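Long-range contacts in 2-C-methyl-D-erythritol 4-phosphate cytidylyltransferase (Anaerococcus prevotii, PDB 4KT7), which probably catalyses transfer of the cytidylyl group of CTP to 2-C-methyl-D-erythritol 4-phosphate with release of diphosphate, a step of isoprenoid biosynthesis: residues A16-R22 with V59-D64; R88-F93 with Y180-L184; L128-V134 with Q169-L175; K139-K145 with T156-D160. All coordinates share one frame; numbering follows the deposited sequence.

Contact 1. Residues A16-R22 with V59-D64; sequences AAGSGLR and VIRKDD
The Arg22 guanidinium has Asp64 OD1 over one face and Asp63 O at its edge, in its plane. The carboxylate of Asp64 stands almost upright on the guanidinium, the two planes 84° apart. NH1 of Arg22 is 3.0 Å from Asp64 OD1, but no N-H points at that oxygen. This salt bridge therefore rests on charge alone, and the Arg22 side chain is poorly ordered. The Arg61 guanidinium has Gly18 O near its plane at an edge. Arg61 CD lies 3.3 Å from Gly18 O. Arg61 NH2 makes a salt bridge to Asp63 OD2.

The second oxygen of Asp64 grips the backbone. Asp64 CG sits beside its own backbone N, anti to the carbonyl carbon (chi1 -75°), which turns the carboxylate to Leu21 N. Leu21 N donates to Asp64 OD2 at 2.8 Å in a nearly straight bond (175°). It comes from above the carboxylate plane. A water also donates to Asp64 OD2 at 2.8 Å, donates to Ala16 O and accepts from Arg61 N. At the base, Ala16 N donates to Val59 O at 2.7 Å, and Ala17 CB packs on the Ile60 carbonyl carbon at 3.4 Å.

The loop follows strand 10-16 and carries the glycine-rich AAGSGLR sequence. This is consistent with the CTP-binding loop of the family. Gly20 passes so close to Asp64 OD2 and Arg61 CD that a CB would clash with both. Asp64 thus holds the loop through two oxygens with different tasks: OD2 fixes backbone and water, while OD1 probably balances the charge of Arg22.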
loop_
_atom_site.group_PDB
_atom_site.type_symbol
_atom_site.label_atom_id
_atom_site.label_comp_id
_atom_site.label_asym_id
_atom_site.label_seq_id
_atom_site.Cartn_x
_atom_site.Cartn_y
_atom_site.Cartn_z
ATOM N N ALA A 16 16.359 -5.021 14.406
ATOM C CA ALA A 16 15.831 -6.379 14.347
ATOM C C ALA A 16 15.273 -6.828 15.712
ATOM O O ALA A 16 15.372 -8.001 16.082
ATOM C CB ALA A 16 16.907 -7.353 13.850
ATOM N N ALA A 17 14.679 -5.897 16.446
ATOM C CA ALA A 17 14.220 -6.182 17.796
ATOM C C ALA A 17 12.705 -6.095 17.910
ATOM O O ALA A 17 12.177 -5.756 18.970
ATOM C CB ALA A 17 14.881 -5.241 18.793
ATOM N N GLY A 18 12.005 -6.393 16.821
ATOM C CA GLY A 18 10.556 -6.499 16.874
ATOM C C GLY A 18 10.182 -7.889 17.357
ATOM O O GLY A 18 10.324 -8.206 18.541
ATOM N N SER A 19 9.708 -8.724 16.435
ATOM C CA SER A 19 9.604 -10.156 16.690
ATOM C C SER A 19 10.993 -10.738 16.476
ATOM O O SER A 19 11.261 -11.896 16.805
ATOM C CB SER A 19 8.597 -10.817 15.745
ATOM O OG SER A 19 9.024 -10.735 14.395
ATOM N N GLY A 20 11.874 -9.914 15.920
ATOM C CA GLY A 20 13.253 -10.288 15.717
ATOM C C GLY A 20 13.420 -11.352 14.657
ATOM O O GLY A 20 12.838 -11.271 13.574
ATOM N N LEU A 21 14.225 -12.361 14.972
ATOM C CA LEU A 21 14.573 -13.396 14.007
ATOM C C LEU A 21 13.493 -14.467 13.870
ATOM O O LEU A 21 13.418 -15.152 12.850
ATOM C CB LEU A 21 15.899 -14.043 14.397
ATOM C CG LEU A 21 17.062 -13.059 14.486
ATOM C CD1 LEU A 21 18.319 -13.778 14.925
ATOM C CD2 LEU A 21 17.264 -12.406 13.139
ATOM N N ARG A 22 12.666 -14.616 14.899
ATOM C CA ARG A 22 11.607 -15.621 14.884
ATOM C C ARG A 22 10.211 -14.996 14.823
ATOM O O ARG A 22 10.048 -13.797 15.064
ATOM C CB ARG A 22 11.757 -16.578 16.076
ATOM C CG ARG A 22 13.041 -17.410 16.032
ATOM C CD ARG A 22 13.089 -18.501 17.112
ATOM N NE ARG A 22 13.197 -17.958 18.466
ATOM C CZ ARG A 22 14.319 -17.482 19.000
ATOM N NH1 ARG A 22 15.444 -17.466 18.294
ATOM N NH2 ARG A 22 14.317 -17.010 20.241
ATOM N N VAL A 59 20.081 -3.671 16.397
ATOM C CA VAL A 59 19.342 -3.671 17.644
ATOM C C VAL A 59 18.499 -4.940 17.661
ATOM O O VAL A 59 17.660 -5.156 16.767
ATOM C CB VAL A 59 18.487 -2.404 17.789
ATOM C CG1 VAL A 59 17.873 -2.356 19.161
ATOM C CG2 VAL A 59 19.353 -1.137 17.567
ATOM N N ILE A 60 18.729 -5.787 18.664
ATOM C CA ILE A 60 18.164 -7.135 18.663
ATOM C C ILE A 60 17.290 -7.447 19.876
ATOM O O ILE A 60 17.290 -6.715 20.872
ATOM C CB ILE A 60 19.276 -8.200 18.597
ATOM C CG1 ILE A 60 20.072 -8.218 19.903
ATOM C CG2 ILE A 60 20.186 -7.939 17.398
ATOM C CD1 ILE A 60 20.982 -9.456 20.080
ATOM N N ARG A 61 16.551 -8.548 19.786
ATOM C CA ARG A 61 15.919 -9.122 20.959
ATOM C C ARG A 61 16.980 -9.912 21.711
ATOM O O ARG A 61 17.809 -10.584 21.090
ATOM C CB ARG A 61 14.791 -10.063 20.544
ATOM C CG ARG A 61 13.613 -9.369 19.899
ATOM C CD ARG A 61 12.536 -10.380 19.529
ATOM N NE ARG A 61 12.382 -11.437 20.529
ATOM C CZ ARG A 61 11.591 -11.359 21.596
ATOM N NH1 ARG A 61 10.879 -10.264 21.819
ATOM N NH2 ARG A 61 11.519 -12.381 22.442
ATOM N N LYS A 62 16.956 -9.856 23.037
ATOM C CA LYS A 62 17.937 -10.583 23.827
ATOM C C LYS A 62 17.901 -12.088 23.538
ATOM O O LYS A 62 18.936 -12.768 23.580
ATOM C CB LYS A 62 17.735 -10.320 25.325
ATOM C CG LYS A 62 18.658 -11.157 26.197
ATOM C CD LYS A 62 18.629 -10.798 27.684
ATOM C CE LYS A 62 19.486 -11.807 28.461
ATOM N NZ LYS A 62 19.895 -11.332 29.816
ATOM N N ASP A 63 16.712 -12.600 23.235
ATOM C CA ASP A 63 16.525 -14.028 22.995
ATOM C C ASP A 63 17.198 -14.525 21.710
ATOM O O ASP A 63 17.430 -15.735 21.548
ATOM C CB ASP A 63 15.031 -14.368 22.944
ATOM C CG ASP A 63 14.319 -14.080 24.249
ATOM O OD1 ASP A 63 15.004 -13.923 25.283
ATOM O OD2 ASP A 63 13.067 -14.027 24.236
ATOM N N ASP A 64 17.491 -13.599 20.798
ATOM C CA ASP A 64 18.097 -13.934 19.505
ATOM C C ASP A 64 19.621 -13.788 19.521
ATOM O O ASP A 64 20.266 -13.925 18.477
ATOM C CB ASP A 64 17.555 -13.015 18.406
ATOM C CG ASP A 64 16.132 -13.352 17.979
ATOM O OD1 ASP A 64 15.728 -14.534 18.025
ATOM O OD2 ASP A 64 15.421 -12.416 17.554
HETATM O O HOH W 1 16.552 -9.908 17.410
#

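Contact 2. Residues R88-F93 with Y180-L184; sequences RELSTF and YEKYL
Tyr180 points its ring at helix 88-97, and its hydroxyl end lies against CB and CG2 of Thr92. Tyr180 OH is 3.4 Å from Thr92 CG2. Glu89 O sits at the ring's edge, 3.3 Å from Tyr180 CE2. Phe93 and Tyr180 reach out in opposite senses, alongside each other, with Phe93 CD1 3.9 Å from Tyr180 CB. Phe93 CG is anti to the backbone N (chi1 -164°), which carries the ring out to helix 173-184. There Leu184 CD1 stands over the centre of the Phe93 ring, 3.6 Å from its centroid and 9° off the normal, a CH-pi contact. Leu184 turns its other methyl, CD2, to Leu90 CD2 at 3.7 Å. Tyr183 lays CE2 across the Glu89 chain, 3.6 Å from Glu89 CB.

The contact packs helix 88-97 on helix 173-184. The N-to-C directions of the two segments are 139° apart and their axes 11.1 Å. Leu196 of helix 196-199 also touches Tyr180.

Tyr180 OH is hydrogen-bonded to Asp193, which also forms a salt bridge with Arg88. Replacing Tyr180 by a phenylalanine would probably leave Asp193 without its hydroxyl mate and Thr92 CG2 without the oxygen it packs on.

No hydrogen bond joins the two segments. Their contact is mostly apolar and aromatic, and polar anchoring comes through Asp193.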
loop_
_atom_site.group_PDB
_atom_site.type_symbol
_atom_site.label_atom_id
_atom_site.label_comp_id
_atom_site.label_asym_id
_atom_site.label_seq_id
_atom_site.Cartn_x
_atom_site.Cartn_y
_atom_site.Cartn_z
ATOM N N ARG A 88 9.306 0.213 19.017
ATOM C CA ARG A 88 10.229 0.572 17.941
ATOM C C ARG A 88 11.087 1.737 18.377
ATOM O O ARG A 88 12.300 1.731 18.170
ATOM C CB ARG A 88 9.480 0.962 16.657
ATOM C CG ARG A 88 10.390 1.183 15.430
ATOM C CD ARG A 88 9.670 1.925 14.298
ATOM N NE ARG A 88 9.209 3.252 14.702
ATOM C CZ ARG A 88 10.004 4.318 14.822
ATOM N NH1 ARG A 88 11.309 4.210 14.586
ATOM N NH2 ARG A 88 9.500 5.491 15.192
ATOM N N GLU A 89 10.461 2.742 18.990
ATOM C CA GLU A 89 11.171 3.956 19.329
ATOM C C GLU A 89 12.220 3.740 20.425
ATOM O O GLU A 89 13.345 4.222 20.326
ATOM C CB GLU A 89 10.189 5.065 19.734
ATOM C CG GLU A 89 9.370 5.611 18.562
ATOM C CD GLU A 89 8.188 4.732 18.219
ATOM O OE1 GLU A 89 7.726 3.976 19.106
ATOM O OE2 GLU A 89 7.725 4.785 17.056
ATOM N N LEU A 90 11.842 3.038 21.481
ATOM C CA LEU A 90 12.778 2.756 22.564
ATOM C C LEU A 90 13.935 1.893 22.071
ATOM O O LEU A 90 15.083 2.051 22.511
ATOM C CB LEU A 90 12.061 2.090 23.729
ATOM C CG LEU A 90 11.108 2.976 24.549
ATOM C CD1 LEU A 90 10.275 2.090 25.472
ATOM C CD2 LEU A 90 11.877 3.973 25.370
ATOM N N SER A 91 13.640 0.995 21.137
ATOM C CA SER A 91 14.686 0.238 20.470
ATOM C C SER A 91 15.647 1.143 19.691
ATOM O O SER A 91 16.875 1.024 19.810
ATOM C CB SER A 91 14.063 -0.807 19.545
ATOM O OG SER A 91 13.516 -1.861 20.332
ATOM N N THR A 92 15.101 2.054 18.900
ATOM C CA THR A 92 15.932 2.972 18.132
ATOM C C THR A 92 16.842 3.785 19.063
ATOM O O THR A 92 18.028 3.979 18.783
ATOM C CB THR A 92 15.030 3.882 17.303
ATOM O OG1 THR A 92 14.311 3.046 16.390
ATOM C CG2 THR A 92 15.836 4.952 16.540
ATOM N N PHE A 93 16.302 4.220 20.194
ATOM C CA PHE A 93 17.096 5.003 21.137
ATOM C C PHE A 93 18.253 4.223 21.732
ATOM O O PHE A 93 19.327 4.790 21.960
ATOM C CB PHE A 93 16.239 5.561 22.258
ATOM C CG PHE A 93 16.909 6.659 23.033
ATOM C CD1 PHE A 93 17.257 7.838 22.411
ATOM C CD2 PHE A 93 17.191 6.505 24.380
ATOM C CE1 PHE A 93 17.876 8.868 23.122
ATOM C CE2 PHE A 93 17.805 7.520 25.100
ATOM C CZ PHE A 93 18.152 8.697 24.466
ATOM N N TYR A 180 14.832 12.813 19.716
ATOM C CA TYR A 180 14.488 11.601 20.447
ATOM C C TYR A 180 14.352 11.848 21.944
ATOM O O TYR A 180 13.432 11.324 22.600
ATOM C CB TYR A 180 15.476 10.464 20.133
ATOM C CG TYR A 180 14.823 9.381 19.310
ATOM C CD1 TYR A 180 14.751 9.479 17.932
ATOM C CD2 TYR A 180 14.204 8.300 19.924
ATOM C CE1 TYR A 180 14.120 8.494 17.170
ATOM C CE2 TYR A 180 13.567 7.324 19.184
ATOM C CZ TYR A 180 13.524 7.427 17.808
ATOM O OH TYR A 180 12.885 6.454 17.072
ATOM N N GLU A 181 15.237 12.669 22.494
ATOM C CA GLU A 181 15.107 13.018 23.905
ATOM C C GLU A 181 13.824 13.799 24.169
ATOM O O GLU A 181 13.161 13.568 25.172
ATOM C CB GLU A 181 16.324 13.800 24.374
ATOM C CG GLU A 181 17.584 12.979 24.331
ATOM C CD GLU A 181 18.768 13.696 24.968
ATOM O OE1 GLU A 181 19.231 14.716 24.396
ATOM O OE2 GLU A 181 19.226 13.238 26.043
ATOM N N LYS A 182 13.473 14.716 23.268
ATOM C CA LYS A 182 12.191 15.413 23.346
ATOM C C LYS A 182 11.012 14.448 23.261
ATOM O O LYS A 182 10.034 14.579 23.993
ATOM C CB LYS A 182 12.060 16.436 22.220
ATOM C CG LYS A 182 12.812 17.726 22.457
ATOM C CD LYS A 182 12.685 18.628 21.248
ATOM C CE LYS A 182 13.024 20.053 21.608
ATOM N NZ LYS A 182 12.112 20.605 22.667
ATOM N N TYR A 183 11.103 13.486 22.356
ATOM C CA TYR A 183 10.050 12.475 22.219
ATOM C C TYR A 183 9.852 11.663 23.492
ATOM O O TYR A 183 8.719 11.413 23.915
ATOM C CB TYR A 183 10.362 11.532 21.058
ATOM C CG TYR A 183 9.360 10.409 20.923
ATOM C CD1 TYR A 183 8.080 10.651 20.434
ATOM C CD2 TYR A 183 9.682 9.111 21.293
ATOM C CE1 TYR A 183 7.154 9.631 20.312
ATOM C CE2 TYR A 183 8.755 8.081 21.178
ATOM C CZ TYR A 183 7.495 8.347 20.685
ATOM O OH TYR A 183 6.568 7.333 20.561
ATOM N N LEU A 184 10.953 11.230 24.094
ATOM C CA LEU A 184 10.888 10.452 25.326
ATOM C C LEU A 184 10.272 11.249 26.453
ATOM O O LEU A 184 9.569 10.705 27.301
ATOM C CB LEU A 184 12.285 9.976 25.737
ATOM C CG LEU A 184 12.878 8.971 24.754
ATOM C CD1 LEU A 184 14.371 8.765 25.019
ATOM C CD2 LEU A 184 12.133 7.661 24.832
#

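Contact 3. Residues L128-V134 with Q169-L175; sequences LRKNKAV and QAFDKKL
Asp172 has its carboxyl carbon CG anti to the backbone N (chi1 -179°), and Lys132 has CG beside its N (chi1 -61°) with an extended chain beyond. These torsions send the two side chains out together in one direction. The result is a long salt bridge, 3.8 Å from Lys132 NZ to Asp172 OD2. The other oxygen, OD1, uses its anti lone pair to accept from Leu175 N at 3.1 Å. Asp172 is thereby the N-cap of helix 173-184. Replacing Asp172 by an alanine would probably leave Leu175 N at the helix start without its cap and Lys132 without its nearby charge.

The backbones pair in antiparallel fashion. Ala133 and Phe171 form a non-hydrogen-bonded pair, and Val134 and Ala170 a hydrogen-bonded one. Val134 N donates to Ala170 O, and Ala170 N to Val134 O, both at 2.8 Å. Asp172 N adds a bond to Lys132 O. On one face Ala133 CB meets Phe171 CD1 at 3.6 Å. On the other, Leu128 CD1 touches Ala170 CB at 3.8 Å.

Within the mixed central sheet, Ala133 is also backbone hydrogen-bonded to Lys207 of strand 206-210, and Phe171 bonds to Val106 of strand 105-110. Phe197 of helix 196-199 covers the Ala133 and Phe171 face, while Thr124 of helix 118-127 packs on Val134 and Ala170.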
loop_
_atom_site.group_PDB
_atom_site.type_symbol
_atom_site.label_atom_id
_atom_site.label_comp_id
_atom_site.label_asym_id
_atom_site.label_seq_id
_atom_site.Cartn_x
_atom_site.Cartn_y
_atom_site.Cartn_z
ATOM N N LEU A 128 21.837 13.583 2.343
ATOM C CA LEU A 128 22.295 14.251 3.564
ATOM C C LEU A 128 23.269 15.379 3.278
ATOM O O LEU A 128 23.586 16.163 4.173
ATOM C CB LEU A 128 22.947 13.266 4.526
ATOM C CG LEU A 128 22.017 12.255 5.187
ATOM C CD1 LEU A 128 22.877 11.124 5.734
ATOM C CD2 LEU A 128 21.240 12.925 6.298
ATOM N N ARG A 129 23.741 15.486 2.038
ATOM C CA ARG A 129 24.664 16.566 1.697
ATOM C C ARG A 129 24.041 17.945 1.930
ATOM O O ARG A 129 24.718 18.877 2.375
ATOM C CB ARG A 129 25.161 16.436 0.248
ATOM C CG ARG A 129 26.285 17.425 -0.095
ATOM C CD ARG A 129 26.817 17.232 -1.525
ATOM N NE ARG A 129 25.727 17.259 -2.502
ATOM C CZ ARG A 129 25.297 18.358 -3.111
ATOM N NH1 ARG A 129 25.868 19.528 -2.848
ATOM N NH2 ARG A 129 24.301 18.285 -3.988
ATOM N N LYS A 130 22.744 18.074 1.655
ATOM C CA LYS A 130 22.084 19.370 1.786
ATOM C C LYS A 130 20.840 19.350 2.668
ATOM O O LYS A 130 20.172 20.365 2.815
ATOM C CB LYS A 130 21.713 19.905 0.401
ATOM C CG LYS A 130 22.920 20.305 -0.446
ATOM C CD LYS A 130 22.586 20.259 -1.928
ATOM C CE LYS A 130 21.628 21.364 -2.329
ATOM N NZ LYS A 130 21.171 21.187 -3.742
ATOM N N ASN A 131 20.516 18.203 3.249
ATOM C CA ASN A 131 19.336 18.114 4.100
ATOM C C ASN A 131 19.707 17.451 5.407
ATOM O O ASN A 131 20.615 16.614 5.439
ATOM C CB ASN A 131 18.267 17.271 3.415
ATOM C CG ASN A 131 17.928 17.780 2.029
ATOM O OD1 ASN A 131 17.207 18.770 1.879
ATOM N ND2 ASN A 131 18.433 17.086 0.999
ATOM N N LYS A 132 18.995 17.781 6.478
ATOM C CA LYS A 132 19.301 17.166 7.766
ATOM C C LYS A 132 18.403 15.986 8.086
ATOM O O LYS A 132 18.636 15.284 9.063
ATOM C CB LYS A 132 19.310 18.220 8.882
ATOM C CG LYS A 132 20.380 19.292 8.646
ATOM C CD LYS A 132 20.755 20.029 9.931
ATOM C CE LYS A 132 22.114 20.705 9.759
ATOM N NZ LYS A 132 22.715 21.159 11.057
ATOM N N ALA A 133 17.388 15.763 7.249
ATOM C CA ALA A 133 16.518 14.605 7.405
ATOM C C ALA A 133 16.117 14.129 6.025
ATOM O O ALA A 133 15.823 14.943 5.149
ATOM C CB ALA A 133 15.288 14.968 8.216
ATOM N N VAL A 134 16.135 12.808 5.833
ATOM C CA VAL A 134 15.895 12.199 4.534
ATOM C C VAL A 134 15.065 10.937 4.770
ATOM O O VAL A 134 15.381 10.158 5.661
ATOM C CB VAL A 134 17.233 11.781 3.890
ATOM C CG1 VAL A 134 17.011 11.186 2.492
ATOM C CG2 VAL A 134 18.217 12.979 3.822
ATOM N N GLN A 169 15.913 5.659 6.262
ATOM C CA GLN A 169 15.734 7.069 6.532
ATOM C C GLN A 169 17.097 7.490 7.076
ATOM O O GLN A 169 17.851 6.635 7.522
ATOM C CB GLN A 169 14.666 7.255 7.618
ATOM C CG GLN A 169 13.277 6.764 7.245
ATOM C CD GLN A 169 12.226 7.213 8.252
ATOM O OE1 GLN A 169 12.531 7.463 9.421
ATOM N NE2 GLN A 169 10.993 7.341 7.797
ATOM N N ALA A 170 17.433 8.776 7.047
ATOM C CA ALA A 170 18.704 9.196 7.649
ATOM C C ALA A 170 18.653 10.652 8.109
ATOM O O ALA A 170 17.866 11.442 7.582
ATOM C CB ALA A 170 19.864 8.977 6.655
ATOM N N PHE A 171 19.496 11.001 9.086
ATOM C CA PHE A 171 19.423 12.307 9.763
ATOM C C PHE A 171 20.786 12.772 10.223
ATOM O O PHE A 171 21.695 11.953 10.406
ATOM C CB PHE A 171 18.537 12.219 11.023
ATOM C CG PHE A 171 17.243 11.539 10.787
ATOM C CD1 PHE A 171 16.135 12.254 10.357
ATOM C CD2 PHE A 171 17.136 10.171 10.946
ATOM C CE1 PHE A 171 14.940 11.603 10.098
ATOM C CE2 PHE A 171 15.932 9.521 10.700
ATOM C CZ PHE A 171 14.848 10.241 10.266
ATOM N N ASP A 172 20.898 14.085 10.426
ATOM C CA ASP A 172 21.941 14.695 11.255
ATOM C C ASP A 172 21.852 14.029 12.625
ATOM O O ASP A 172 20.765 13.951 13.215
ATOM C CB ASP A 172 21.689 16.215 11.349
ATOM C CG ASP A 172 22.740 16.950 12.174
ATOM O OD1 ASP A 172 22.621 16.962 13.413
ATOM O OD2 ASP A 172 23.670 17.550 11.599
ATOM N N LYS A 173 22.963 13.498 13.130
ATOM C CA LYS A 173 22.912 12.714 14.370
ATOM C C LYS A 173 22.522 13.509 15.621
ATOM O O LYS A 173 21.728 13.034 16.419
ATOM C CB LYS A 173 24.243 11.977 14.622
ATOM C CG LYS A 173 24.228 11.038 15.845
ATOM C CD LYS A 173 24.942 11.640 17.059
ATOM C CE LYS A 173 24.746 10.731 18.281
ATOM N NZ LYS A 173 25.303 11.292 19.547
ATOM N N LYS A 174 23.083 14.696 15.817
ATOM C CA LYS A 174 22.699 15.488 16.991
ATOM C C LYS A 174 21.232 15.859 16.932
ATOM O O LYS A 174 20.534 15.868 17.936
ATOM C CB LYS A 174 23.525 16.767 17.098
ATOM C CG LYS A 174 24.955 16.527 17.511
ATOM C CD LYS A 174 25.560 17.768 18.147
ATOM C CE LYS A 174 26.949 17.474 18.686
ATOM N NZ LYS A 174 27.463 18.586 19.538
ATOM N N LEU A 175 20.762 16.154 15.738
ATOM C CA LEU A 175 19.392 16.577 15.582
ATOM C C LEU A 175 18.444 15.450 15.930
ATOM O O LEU A 175 17.585 15.625 16.783
ATOM C CB LEU A 175 19.150 17.063 14.162
ATOM C CG LEU A 175 17.789 17.705 13.907
ATOM C CD1 LEU A 175 17.521 18.786 14.939
ATOM C CD2 LEU A 175 17.769 18.299 12.491
#

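Contact 4. Residues K139-K145 with T156-D160; sequences KSKDTVK and TPNRD
The two backbones lie closest at Lys145 and Thr156, with CA atoms 4.7 Å apart, and their CA atoms are about 7 Å apart at Thr143 and Arg159 and at Lys139 and Asp160. The Arg159 side chain reaches across to Thr143. NE of Arg159 donates to Thr143 OG1 at 2.8 Å, the oxygen tilted 28° from the guanidinium plane. Thr143 OG1 sits beside its own backbone N (chi1 -64°), which sets it facing Arg159 NE. Ser140 O lies over one guanidinium face, offset toward the rim. A water donates to both Ser140 O and Arg159 O.

These segments form the base of the beta hairpin made by strands 144-147 and 153-155. In IspD enzymes such a hairpin is the arm that reaches over to the partner subunit. Here Val144 and Lys145 pair antiparallel with a strand of the second subunit, and Lys145 NZ forms a salt bridge with Asp192 of that subunit. Thr156 OG1 accepts from Lys145 NZ at 3.0 Å and is also hydrogen-bonded to Glu198 of the second subunit.

Pro157 brings CD to 3.2 Å from Val144 O, while another water donates to Val144 O and Pro157 O. Asn158 OD1 accepts from Asp160 N in an Asx turn. At the far end Lys139 runs alongside Asp160, and Lys139 NZ makes a long salt bridge of 3.6 Å to Asp160 OD1.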
loop_
_atom_site.group_PDB
_atom_site.type_symbol
_atom_site.label_atom_id
_atom_site.label_comp_id
_atom_site.label_asym_id
_atom_site.label_seq_id
_atom_site.Cartn_x
_atom_site.Cartn_y
_atom_site.Cartn_z
ATOM N N LYS A 139 5.392 6.593 -4.521
ATOM C CA LYS A 139 4.075 7.111 -4.839
ATOM C C LYS A 139 3.074 5.980 -4.674
ATOM O O LYS A 139 3.323 4.851 -5.115
ATOM C CB LYS A 139 4.002 7.661 -6.258
ATOM C CG LYS A 139 2.648 8.302 -6.556
ATOM C CD LYS A 139 2.596 8.845 -7.983
ATOM C CE LYS A 139 3.316 10.186 -8.074
ATOM N NZ LYS A 139 3.621 10.516 -9.495
ATOM N N SER A 140 1.964 6.258 -4.002
ATOM C CA SER A 140 1.010 5.194 -3.734
ATOM C C SER A 140 0.355 4.778 -5.031
ATOM O O SER A 140 -0.178 5.618 -5.780
ATOM C CB SER A 140 -0.057 5.639 -2.726
ATOM O OG SER A 140 -1.051 4.633 -2.610
ATOM N N LYS A 141 0.433 3.484 -5.309
ATOM C CA LYS A 141 -0.265 2.903 -6.435
ATOM C C LYS A 141 -1.747 2.689 -6.142
ATOM O O LYS A 141 -2.550 2.680 -7.057
ATOM C CB LYS A 141 0.385 1.577 -6.835
ATOM C CG LYS A 141 1.635 1.733 -7.670
ATOM C CD LYS A 141 2.138 0.353 -8.149
ATOM C CE LYS A 141 3.415 0.486 -8.976
ATOM N NZ LYS A 141 4.004 -0.823 -9.401
ATOM N N ASP A 142 -2.111 2.496 -4.877
ATOM C CA ASP A 142 -3.526 2.406 -4.504
ATOM C C ASP A 142 -4.067 3.802 -4.223
ATOM O O ASP A 142 -3.377 4.625 -3.639
ATOM C CB ASP A 142 -3.704 1.554 -3.249
ATOM C CG ASP A 142 -3.471 0.088 -3.505
ATOM O OD1 ASP A 142 -4.284 -0.519 -4.235
ATOM O OD2 ASP A 142 -2.480 -0.457 -2.970
ATOM N N THR A 143 -5.302 4.075 -4.621
ATOM C CA THR A 143 -5.840 5.420 -4.415
ATOM C C THR A 143 -6.256 5.642 -2.973
ATOM O O THR A 143 -7.073 4.892 -2.427
ATOM C CB THR A 143 -7.050 5.690 -5.315
ATOM O OG1 THR A 143 -6.635 5.650 -6.683
ATOM C CG2 THR A 143 -7.667 7.058 -5.004
ATOM N N VAL A 144 -5.710 6.697 -2.369
ATOM C CA VAL A 144 -5.980 7.052 -0.981
ATOM C C VAL A 144 -7.150 8.032 -0.822
ATOM O O VAL A 144 -7.306 8.951 -1.630
ATOM C CB VAL A 144 -4.728 7.693 -0.349
ATOM C CG1 VAL A 144 -5.064 8.333 0.988
ATOM C CG2 VAL A 144 -3.649 6.636 -0.179
ATOM N N LYS A 145 -7.979 7.821 0.207
ATOM C CA LYS A 145 -8.988 8.810 0.596
ATOM C C LYS A 145 -8.749 9.171 2.043
ATOM O O LYS A 145 -8.358 8.312 2.834
ATOM C CB LYS A 145 -10.413 8.249 0.486
ATOM C CG LYS A 145 -10.782 7.677 -0.877
ATOM C CD LYS A 145 -11.510 8.660 -1.770
ATOM C CE LYS A 145 -11.978 7.952 -3.045
ATOM N NZ LYS A 145 -12.628 8.915 -3.991
ATOM N N THR A 156 -10.424 13.424 -1.535
ATOM C CA THR A 156 -9.422 12.598 -2.175
ATOM C C THR A 156 -8.193 13.456 -2.385
ATOM O O THR A 156 -8.248 14.438 -3.126
ATOM C CB THR A 156 -9.889 12.109 -3.554
ATOM O OG1 THR A 156 -11.195 11.528 -3.443
ATOM C CG2 THR A 156 -8.921 11.070 -4.113
ATOM N N PRO A 157 -7.078 13.099 -1.729
ATOM C CA PRO A 157 -5.879 13.922 -1.895
ATOM C C PRO A 157 -5.397 13.820 -3.318
ATOM O O PRO A 157 -5.673 12.819 -3.991
ATOM C CB PRO A 157 -4.853 13.255 -0.969
ATOM C CG PRO A 157 -5.669 12.486 0.023
ATOM C CD PRO A 157 -6.895 12.039 -0.726
ATOM N N ASN A 158 -4.710 14.859 -3.778
ATOM C CA ASN A 158 -4.080 14.846 -5.085
ATOM C C ASN A 158 -3.141 13.649 -5.133
ATOM O O ASN A 158 -2.196 13.578 -4.358
ATOM C CB ASN A 158 -3.283 16.142 -5.268
ATOM C CG ASN A 158 -2.708 16.276 -6.653
ATOM O OD1 ASN A 158 -2.540 15.278 -7.369
ATOM N ND2 ASN A 158 -2.411 17.515 -7.054
ATOM N N ARG A 159 -3.408 12.715 -6.039
ATOM C CA ARG A 159 -2.689 11.432 -6.121
ATOM C C ARG A 159 -1.201 11.508 -6.388
ATOM O O ARG A 159 -0.455 10.600 -6.000
ATOM C CB ARG A 159 -3.296 10.563 -7.214
ATOM C CG ARG A 159 -4.072 9.390 -6.689
ATOM C CD ARG A 159 -4.447 8.460 -7.819
ATOM N NE ARG A 159 -4.329 7.054 -7.443
ATOM C CZ ARG A 159 -3.449 6.212 -7.978
ATOM N NH1 ARG A 159 -2.607 6.632 -8.916
ATOM N NH2 ARG A 159 -3.416 4.949 -7.580
ATOM N N ASP A 160 -0.773 12.550 -7.089
ATOM C CA ASP A 160 0.645 12.721 -7.409
ATOM C C ASP A 160 1.506 13.023 -6.188
ATOM O O ASP A 160 2.740 12.969 -6.257
ATOM C CB ASP A 160 0.813 13.854 -8.406
ATOM C CG ASP A 160 0.309 13.495 -9.770
ATOM O OD1 ASP A 160 0.583 12.352 -10.204
ATOM O OD2 ASP A 160 -0.354 14.351 -10.397
HETATM O O HOH W 2 -1.325 8.093 -5.334
HETATM O O HOH W 3 -5.642 10.109 -3.680
#

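From the N terminus, contact 1 closes first, tying the loop after strand 10-16 to the end of the neighbouring parallel strand 55-60. It is complete before contact 2 opens at helix 88-97, yet the two touch: Val59 and Ala17 pack on Ser91. Contact 2 spans the longest loop, to helix 173-184. Contact 3 lies within that loop, joining strands 133-139 and 168-172. It shares helix 173-184 with contact 2, which lies about 17 Å away between centres. Contact 4 is innermost, at the base of the hairpin leading to the second subunit, its centre about 34 Å from that of contact 1. No two of the loops cross.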